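Local coordinates for type IV pilus secretin PilQ family protein (PDB 6W6M), which forms the outer-membrane secretin channel of the type IVa competence pilus, required for natural competence in Vibrio cholerae and probably the pore through which the pilus passes, at the interface of chains A and B. Sequence-based numbering; all coordinates share one arbitrary frame. Chains: chain A/B, Type IV pilus secretin PilQ family protein.

Contact 1: the interface of chains A and B. Residues chain A 184-186, 223, 225; chain B 195, 208, 211-212.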
ATOM      1  N   VAL A 184      22.953  -3.240  84.827  1.00213.18           N
ATOM      2  CA  VAL A 184      21.664  -3.788  85.228  1.00213.18           C
ATOM      3  C   VAL A 184      21.250  -4.865  84.235  1.00213.18           C
ATOM      4  O   VAL A 184      21.700  -4.882  83.085  1.00213.18           O
ATOM      5  CB  VAL A 184      20.576  -2.698  85.327  1.00213.18           C
ATOM      6  CG1 VAL A 184      20.857  -1.763  86.492  1.00213.18           C
ATOM      7  CG2 VAL A 184      20.490  -1.924  84.024  1.00213.18           C
ATOM      8  N   VAL A 185      20.391  -5.774  84.694  1.00212.39           N
ATOM      9  CA  VAL A 185      19.939  -6.897  83.879  1.00212.39           C
ATOM     10  C   VAL A 185      18.419  -6.974  83.885  1.00212.39           C
ATOM     11  O   VAL A 185      17.748  -6.221  84.598  1.00212.39           O
ATOM     12  CB  VAL A 185      20.548  -8.220  84.376  1.00212.39           C
ATOM     13  CG1 VAL A 185      22.055  -8.220  84.181  1.00212.39           C
ATOM     14  CG2 VAL A 185      20.189  -8.444  85.838  1.00212.39           C
ATOM     15  N   SER A 186      17.871  -7.892  83.095  1.00212.49           N
ATOM     16  CA  SER A 186      16.430  -8.094  83.010  1.00212.49           C
ATOM     17  C   SER A 186      15.965  -8.995  84.155  1.00212.49           C
ATOM     18  O   SER A 186      16.702  -9.270  85.106  1.00212.49           O
ATOM     19  CB  SER A 186      16.060  -8.666  81.645  1.00212.49           C
ATOM     20  OG  SER A 186      16.345  -7.740  80.611  1.00212.49           O
ATOM     21  N   VAL A 223      26.109   3.915  82.007  1.00214.05           N
ATOM     22  CA  VAL A 223      25.884   2.621  82.635  1.00214.05           C
ATOM     23  C   VAL A 223      25.494   1.606  81.568  1.00214.05           C
ATOM     24  O   VAL A 223      25.074   1.953  80.462  1.00214.05           O
ATOM     25  CB  VAL A 223      24.813   2.695  83.742  1.00214.05           C
ATOM     26  CG1 VAL A 223      25.269   3.627  84.851  1.00214.05           C
ATOM     27  CG2 VAL A 223      23.484   3.155  83.167  1.00214.05           C
ATOM     28  N   LEU A 225      23.547  -2.053  80.303  1.00210.31           N
ATOM     29  CA  LEU A 225      22.369  -2.891  80.457  1.00210.31           C
ATOM     30  C   LEU A 225      22.585  -4.180  79.682  1.00210.31           C
ATOM     31  O   LEU A 225      23.205  -4.174  78.613  1.00210.31           O
ATOM     32  CB  LEU A 225      21.102  -2.170  79.968  1.00210.31           C
ATOM     33  CG  LEU A 225      21.070  -1.545  78.565  1.00210.31           C
ATOM     34  CD1 LEU A 225      20.719  -2.563  77.489  1.00210.31           C
ATOM     35  CD2 LEU A 225      20.097  -0.374  78.516  1.00210.31           C
TER
ATOM     36  N   LEU B 195      16.019  -3.043  93.170  1.00219.15           N
ATOM     37  CA  LEU B 195      17.275  -2.380  92.830  1.00219.15           C
ATOM     38  C   LEU B 195      17.594  -1.357  93.913  1.00219.15           C
ATOM     39  O   LEU B 195      16.714  -0.932  94.669  1.00219.15           O
ATOM     40  CB  LEU B 195      17.208  -1.709  91.452  1.00219.15           C
ATOM     41  CG  LEU B 195      18.497  -1.125  90.855  1.00219.15           C
ATOM     42  CD1 LEU B 195      18.750  -1.621  89.437  1.00219.15           C
ATOM     43  CD2 LEU B 195      18.472   0.396  90.893  1.00219.15           C
ATOM     44  N   ILE B 208      16.909   4.473  82.774  1.00214.38           N
ATOM     45  CA  ILE B 208      17.417   3.105  82.714  1.00214.38           C
ATOM     46  C   ILE B 208      16.358   2.124  83.203  1.00214.38           C
ATOM     47  O   ILE B 208      16.223   1.019  82.653  1.00214.38           O
ATOM     48  CB  ILE B 208      18.743   2.984  83.494  1.00214.38           C
ATOM     49  CG1 ILE B 208      19.527   1.755  83.034  1.00214.38           C
ATOM     50  CG2 ILE B 208      18.518   2.927  84.997  1.00214.38           C
ATOM     51  CD1 ILE B 208      20.196   1.922  81.693  1.00214.38           C
ATOM     52  N   GLN B 211      13.791   1.795  80.425  1.00212.34           N
ATOM     53  CA  GLN B 211      14.331   1.095  79.267  1.00212.34           C
ATOM     54  C   GLN B 211      14.403  -0.402  79.515  1.00212.34           C
ATOM     55  O   GLN B 211      13.894  -1.196  78.717  1.00212.34           O
ATOM     56  CB  GLN B 211      15.720   1.633  78.920  1.00212.34           C
ATOM     57  CG  GLN B 211      15.736   3.030  78.334  1.00212.34           C
ATOM     58  CD  GLN B 211      16.987   3.800  78.718  1.00212.34           C
ATOM     59  OE1 GLN B 211      17.937   3.234  79.258  1.00212.34           O
ATOM     60  NE2 GLN B 211      16.986   5.101  78.453  1.00212.34           N
ATOM     61  N   VAL B 212      15.030  -0.805  80.622  1.00213.39           N
ATOM     62  CA  VAL B 212      15.302  -2.225  80.838  1.00213.39           C
ATOM     63  C   VAL B 212      14.003  -2.996  81.044  1.00213.39           C
ATOM     64  O   VAL B 212      13.672  -3.903  80.272  1.00213.39           O
ATOM     65  CB  VAL B 212      16.270  -2.413  82.016  1.00213.39           C
ATOM     66  CG1 VAL B 212      16.446  -3.890  82.322  1.00213.39           C
ATOM     67  CG2 VAL B 212      17.606  -1.770  81.686  1.00213.39           C
TER
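The packed part of this contact is a small apolar patch between neighbouring PilQ copies, in the N-terminal part of the model, where the end of strand 183-184, the start of strand 224-227 and loop residues beside them in chain A pack on helix 202-212 and strand 192-197 of chain B. A:Val184 divides its two methyls between partners. With chi1 at -69°, CG1 stands anti to the carbonyl carbon and meets CD1 of B:Leu195 at 3.6 Å, the two side chains crossing at about a right angle. The other methyl, CG2 of A:Val184, sits in the crowded position between N and C and comes within 3.7 Å of CG2 of B:Val212; it also meets B:Ile208 tip to tip. B:Ile208 holds CG1 anti to its backbone N, so that CD1 lies 3.8 Å from CG2 of A:Val223 and 3.9 Å from CD2 of A:Leu225. A:Leu225 runs past B:Ile208 in the opposite direction, while its CB rests 3.9 Å from CG2 of B:Val212, the helix's last residue.

Toward the margins the fit loosens. B:Gln211 buries little, its OE1 staying 4.3 Å from A:Leu225 CD2, and A:Ser186 grazes B:Val212 through OG. No hydrogen bond crosses within this patch, which rests on apolar packing. At one margin a methyl faces a backbone carbonyl: CG1 of B:Val212, anti to its own N, lies 3.5 Å from O of A:Val185.

Contact 2: the interface of chains A and B. Residues chain A 423-426, 436-438, 462; chain B 504-506, 520-523, 560.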
ATOM      1  N   SER A 423      36.643  37.804  14.034  1.00 55.71           N
ATOM      2  CA  SER A 423      36.534  37.484  15.457  1.00 55.71           C
ATOM      3  C   SER A 423      35.125  37.718  15.982  1.00 55.71           C
ATOM      4  O   SER A 423      34.720  38.864  16.214  1.00 55.71           O
ATOM      5  CB  SER A 423      37.545  38.282  16.269  1.00 55.71           C
ATOM      6  OG  SER A 423      37.278  39.657  16.188  1.00 55.71           O
ATOM      7  N   PRO A 424      34.349  36.651  16.201  1.00 56.06           N
ATOM      8  CA  PRO A 424      33.084  36.788  16.943  1.00 56.06           C
ATOM      9  C   PRO A 424      33.232  36.730  18.463  1.00 56.06           C
ATOM     10  O   PRO A 424      34.221  36.208  18.967  1.00 56.06           O
ATOM     11  CB  PRO A 424      32.254  35.615  16.410  1.00 56.06           C
ATOM     12  CG  PRO A 424      33.234  34.638  15.940  1.00 56.06           C
ATOM     13  CD  PRO A 424      34.423  35.379  15.464  1.00 56.06           C
ATOM     14  N   ARG A 425      32.263  37.261  19.205  1.00 58.48           N
ATOM     15  CA  ARG A 425      32.279  37.241  20.663  1.00 58.48           C
ATOM     16  C   ARG A 425      30.895  36.895  21.179  1.00 58.48           C
ATOM     17  O   ARG A 425      29.895  37.084  20.495  1.00 58.48           O
ATOM     18  CB  ARG A 425      32.674  38.581  21.276  1.00 58.48           C
ATOM     19  CG  ARG A 425      33.715  39.338  20.572  1.00 58.48           C
ATOM     20  CD  ARG A 425      33.418  40.804  20.660  1.00 58.48           C
ATOM     21  NE  ARG A 425      33.124  41.210  22.019  1.00 58.48           N
ATOM     22  CZ  ARG A 425      32.861  42.461  22.367  1.00 58.48           C
ATOM     23  NH1 ARG A 425      32.596  42.764  23.628  1.00 58.48           N
ATOM     24  NH2 ARG A 425      32.862  43.411  21.449  1.00 58.48           N
ATOM     25  N   LEU A 426      30.851  36.440  22.423  1.00 60.71           N
ATOM     26  CA  LEU A 426      29.594  36.132  23.085  1.00 60.71           C
ATOM     27  C   LEU A 426      29.755  36.373  24.572  1.00 60.71           C
ATOM     28  O   LEU A 426      30.858  36.306  25.107  1.00 60.71           O
ATOM     29  CB  LEU A 426      29.181  34.677  22.861  1.00 60.71           C
ATOM     30  CG  LEU A 426      28.834  34.171  21.480  1.00 60.71           C
ATOM     31  CD1 LEU A 426      28.620  32.702  21.567  1.00 60.71           C
ATOM     32  CD2 LEU A 426      27.600  34.852  21.012  1.00 60.71           C
ATOM     33  N   ILE A 436      26.397  32.404  17.978  1.00 53.91           N
ATOM     34  CA  ILE A 436      26.278  33.602  17.151  1.00 53.91           C
ATOM     35  C   ILE A 436      26.686  33.265  15.719  1.00 53.91           C
ATOM     36  O   ILE A 436      27.653  32.528  15.499  1.00 53.91           O
ATOM     37  CB  ILE A 436      27.096  34.789  17.721  1.00 53.91           C
ATOM     38  CG1 ILE A 436      26.830  36.060  16.917  1.00 53.91           C
ATOM     39  CG2 ILE A 436      28.572  34.489  17.781  1.00 53.91           C
ATOM     40  CD1 ILE A 436      27.315  37.298  17.547  1.00 53.91           C
ATOM     41  N   GLU A 437      25.943  33.802  14.743  1.00 58.59           N
ATOM     42  CA  GLU A 437      26.034  33.407  13.339  1.00 58.59           C
ATOM     43  C   GLU A 437      25.957  34.599  12.399  1.00 58.59           C
ATOM     44  O   GLU A 437      25.398  35.637  12.735  1.00 58.59           O
ATOM     45  CB  GLU A 437      24.905  32.471  12.941  1.00 58.59           C
ATOM     46  CG  GLU A 437      25.111  31.046  13.260  1.00 58.59           C
ATOM     47  CD  GLU A 437      23.895  30.237  12.920  1.00 58.59           C
ATOM     48  OE1 GLU A 437      22.842  30.854  12.678  1.00 58.59           O
ATOM     49  OE2 GLU A 437      23.982  28.990  12.889  1.00 58.59           O
ATOM     50  N   GLN A 438      26.486  34.414  11.190  1.00 56.85           N
ATOM     51  CA  GLN A 438      26.374  35.407  10.123  1.00 56.85           C
ATOM     52  C   GLN A 438      26.668  34.729   8.790  1.00 56.85           C
ATOM     53  O   GLN A 438      27.776  34.229   8.591  1.00 56.85           O
ATOM     54  CB  GLN A 438      27.332  36.554  10.363  1.00 56.85           C
ATOM     55  CG  GLN A 438      27.105  37.723   9.467  1.00 56.85           C
ATOM     56  CD  GLN A 438      28.219  38.724   9.533  1.00 56.85           C
ATOM     57  OE1 GLN A 438      27.992  39.897   9.790  1.00 56.85           O
ATOM     58  NE2 GLN A 438      29.434  38.269   9.305  1.00 56.85           N
ATOM     59  N   LEU A 462      29.573  32.076   9.127  1.00 55.89           N
ATOM     60  CA  LEU A 462      30.687  32.175  10.105  1.00 55.89           C
ATOM     61  C   LEU A 462      30.103  32.128  11.520  1.00 55.89           C
ATOM     62  O   LEU A 462      29.448  33.101  11.914  1.00 55.89           O
ATOM     63  CB  LEU A 462      31.438  33.487   9.857  1.00 30.00           C
ATOM     64  CG  LEU A 462      32.251  34.020  11.034  1.00 30.00           C
ATOM     65  CD1 LEU A 462      33.597  33.321  11.125  1.00 30.00           C
ATOM     66  CD2 LEU A 462      32.441  35.524  10.918  1.00 30.00           C
TER
ATOM     67  N   GLN B 504      21.572  37.077  10.143  1.00 60.16           N
ATOM     68  CA  GLN B 504      22.366  37.386  11.330  1.00 60.16           C
ATOM     69  C   GLN B 504      21.536  37.007  12.538  1.00 60.16           C
ATOM     70  O   GLN B 504      20.392  37.441  12.646  1.00 60.16           O
ATOM     71  CB  GLN B 504      22.723  38.862  11.432  1.00 60.16           C
ATOM     72  CG  GLN B 504      23.647  39.355  10.391  1.00 60.16           C
ATOM     73  CD  GLN B 504      23.895  40.829  10.515  1.00 60.16           C
ATOM     74  OE1 GLN B 504      23.076  41.557  11.052  1.00 60.16           O
ATOM     75  NE2 GLN B 504      25.029  41.279  10.020  1.00 60.16           N
ATOM     76  N   ARG B 505      22.086  36.207  13.440  1.00 59.88           N
ATOM     77  CA  ARG B 505      21.300  35.663  14.534  1.00 59.88           C
ATOM     78  C   ARG B 505      22.129  35.592  15.800  1.00 59.88           C
ATOM     79  O   ARG B 505      23.325  35.326  15.769  1.00 59.88           O
ATOM     80  CB  ARG B 505      20.765  34.270  14.197  1.00 59.88           C
ATOM     81  CG  ARG B 505      19.655  34.284  13.205  1.00 59.88           C
ATOM     82  CD  ARG B 505      19.322  32.921  12.675  1.00 59.88           C
ATOM     83  NE  ARG B 505      18.325  33.036  11.617  1.00 59.88           N
ATOM     84  CZ  ARG B 505      17.934  32.040  10.830  1.00 59.88           C
ATOM     85  NH1 ARG B 505      18.454  30.834  10.970  1.00 59.88           N
ATOM     86  NH2 ARG B 505      17.026  32.258   9.893  1.00 59.88           N
ATOM     87  N   ILE B 506      21.463  35.807  16.928  1.00 55.25           N
ATOM     88  CA  ILE B 506      22.082  35.603  18.227  1.00 55.25           C
ATOM     89  C   ILE B 506      21.006  35.157  19.203  1.00 55.25           C
ATOM     90  O   ILE B 506      19.898  35.700  19.230  1.00 55.25           O
ATOM     91  CB  ILE B 506      22.834  36.869  18.700  1.00 55.25           C
ATOM     92  CG1 ILE B 506      23.594  36.590  19.985  1.00 55.25           C
ATOM     93  CG2 ILE B 506      21.907  38.040  18.882  1.00 55.25           C
ATOM     94  CD1 ILE B 506      24.562  37.641  20.325  1.00 55.25           C
ATOM     95  N   LEU B 520      25.611  42.088  23.889  1.00 62.75           N
ATOM     96  CA  LEU B 520      25.414  40.646  23.860  1.00 62.75           C
ATOM     97  C   LEU B 520      26.470  39.964  23.010  1.00 62.75           C
ATOM     98  O   LEU B 520      26.923  38.868  23.334  1.00 62.75           O
ATOM     99  CB  LEU B 520      24.025  40.312  23.323  1.00 62.75           C
ATOM    100  CG  LEU B 520      22.807  40.738  24.125  1.00 62.75           C
ATOM    101  CD1 LEU B 520      21.557  40.437  23.342  1.00 62.75           C
ATOM    102  CD2 LEU B 520      22.789  40.016  25.440  1.00 62.75           C
ATOM    103  N   GLY B 521      26.835  40.573  21.891  1.00 58.29           N
ATOM    104  CA  GLY B 521      27.844  40.019  21.021  1.00 58.29           C
ATOM    105  C   GLY B 521      28.124  40.951  19.867  1.00 58.29           C
ATOM    106  O   GLY B 521      27.506  42.008  19.720  1.00 58.29           O
ATOM    107  N   GLY B 522      29.074  40.537  19.043  1.00 54.95           N
ATOM    108  CA  GLY B 522      29.431  41.303  17.869  1.00 54.95           C
ATOM    109  C   GLY B 522      30.337  40.492  16.982  1.00 54.95           C
ATOM    110  O   GLY B 522      30.808  39.420  17.355  1.00 54.95           O
ATOM    111  N   ILE B 523      30.567  41.020  15.790  1.00 56.98           N
ATOM    112  CA  ILE B 523      31.483  40.404  14.835  1.00 56.98           C
ATOM    113  C   ILE B 523      32.339  41.496  14.218  1.00 56.98           C
ATOM    114  O   ILE B 523      31.829  42.549  13.835  1.00 56.98           O
ATOM    115  CB  ILE B 523      30.747  39.601  13.743  1.00 56.98           C
ATOM    116  CG1 ILE B 523      30.039  38.394  14.341  1.00 56.98           C
ATOM    117  CG2 ILE B 523      31.717  39.111  12.693  1.00 56.98           C
ATOM    118  CD1 ILE B 523      29.100  37.711  13.413  1.00 56.98           C
ATOM    119  N   LEU B 560      29.957  44.745  13.571  1.00 58.96           N
ATOM    120  CA  LEU B 560      28.541  44.573  13.985  1.00 58.96           C
ATOM    121  C   LEU B 560      28.485  44.434  15.509  1.00 58.96           C
ATOM    122  O   LEU B 560      29.363  43.761  16.074  1.00 58.96           O
ATOM    123  CB  LEU B 560      27.974  43.328  13.299  1.00 58.96           C
ATOM    124  CG  LEU B 560      26.786  42.675  14.003  1.00 58.96           C
ATOM    125  CD1 LEU B 560      25.479  43.305  13.557  1.00 58.96           C
ATOM    126  CD2 LEU B 560      26.766  41.177  13.755  1.00 58.96           C
TER
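Isoleucines and a glutamine stem make the apolar centre of this subunit seam in the secretin beta-barrel, where antiparallel strands of neighbouring PilQ copies pair. B:Ile523 hides more surface than any other residue here. Its CG1 lies anti to the carbonyl carbon (chi1 -66°), sending CD1 obliquely across A:Gln438 to 3.7 Å from CB, while CG2 faces CD2 of A:Leu462 tip to tip. Next to this, A:Ile436 and B:Ile506 lie side by side and point the same way; both have CG1 anti to the backbone N, and their CD1 methyls meet at 3.9 Å.

Backbone pairing borders the core on two sides. Strand 404-429 of chain A bonds to strand 518-534 of chain B: A:Arg425 N donates to B:Gly522 O at 3.2 Å, nearly along the C=O axis. Strand 434-438 pairs with strand 496-513, where A:Glu437 N gives a bond of 3.2 Å to B:Arg505 O in the carbonyl plane; the return bond from B:Arg505 N to A:Glu437 O is weak.

Farther out, A:Gln438 and B:Gln504 run alongside each other, extended beyond CG, with amide planes 20° apart. B:Gln504 NE2 donates to a lone pair of A:Gln438 OE1 at 3.3 Å, a bent bond (140° at H). On the opposite face of the strands A:Glu437 and B:Arg505 run side by side, but OE1 of the carboxylate stays 4.7 Å from NH1 of the guanidinium, so any attraction would be long-range.

The C-alpha centres of contact 1 and contact 2 lie about 78 Å apart, and the two share no residue or secondary-structure element. Both join the same pair of adjacent copies in an assembly of 14, chain A offering one face and chain B a different one, as expected when a subunit repeats around a ring. Contact 2 continues sheet pairing from copy to copy in the secretin domain, whereas contact 1 joins the N-terminal part of the model through an apolar patch. Neighbours are thus tied at well-separated levels, these two among them, which probably helps keep the N-terminal part in register with the barrel.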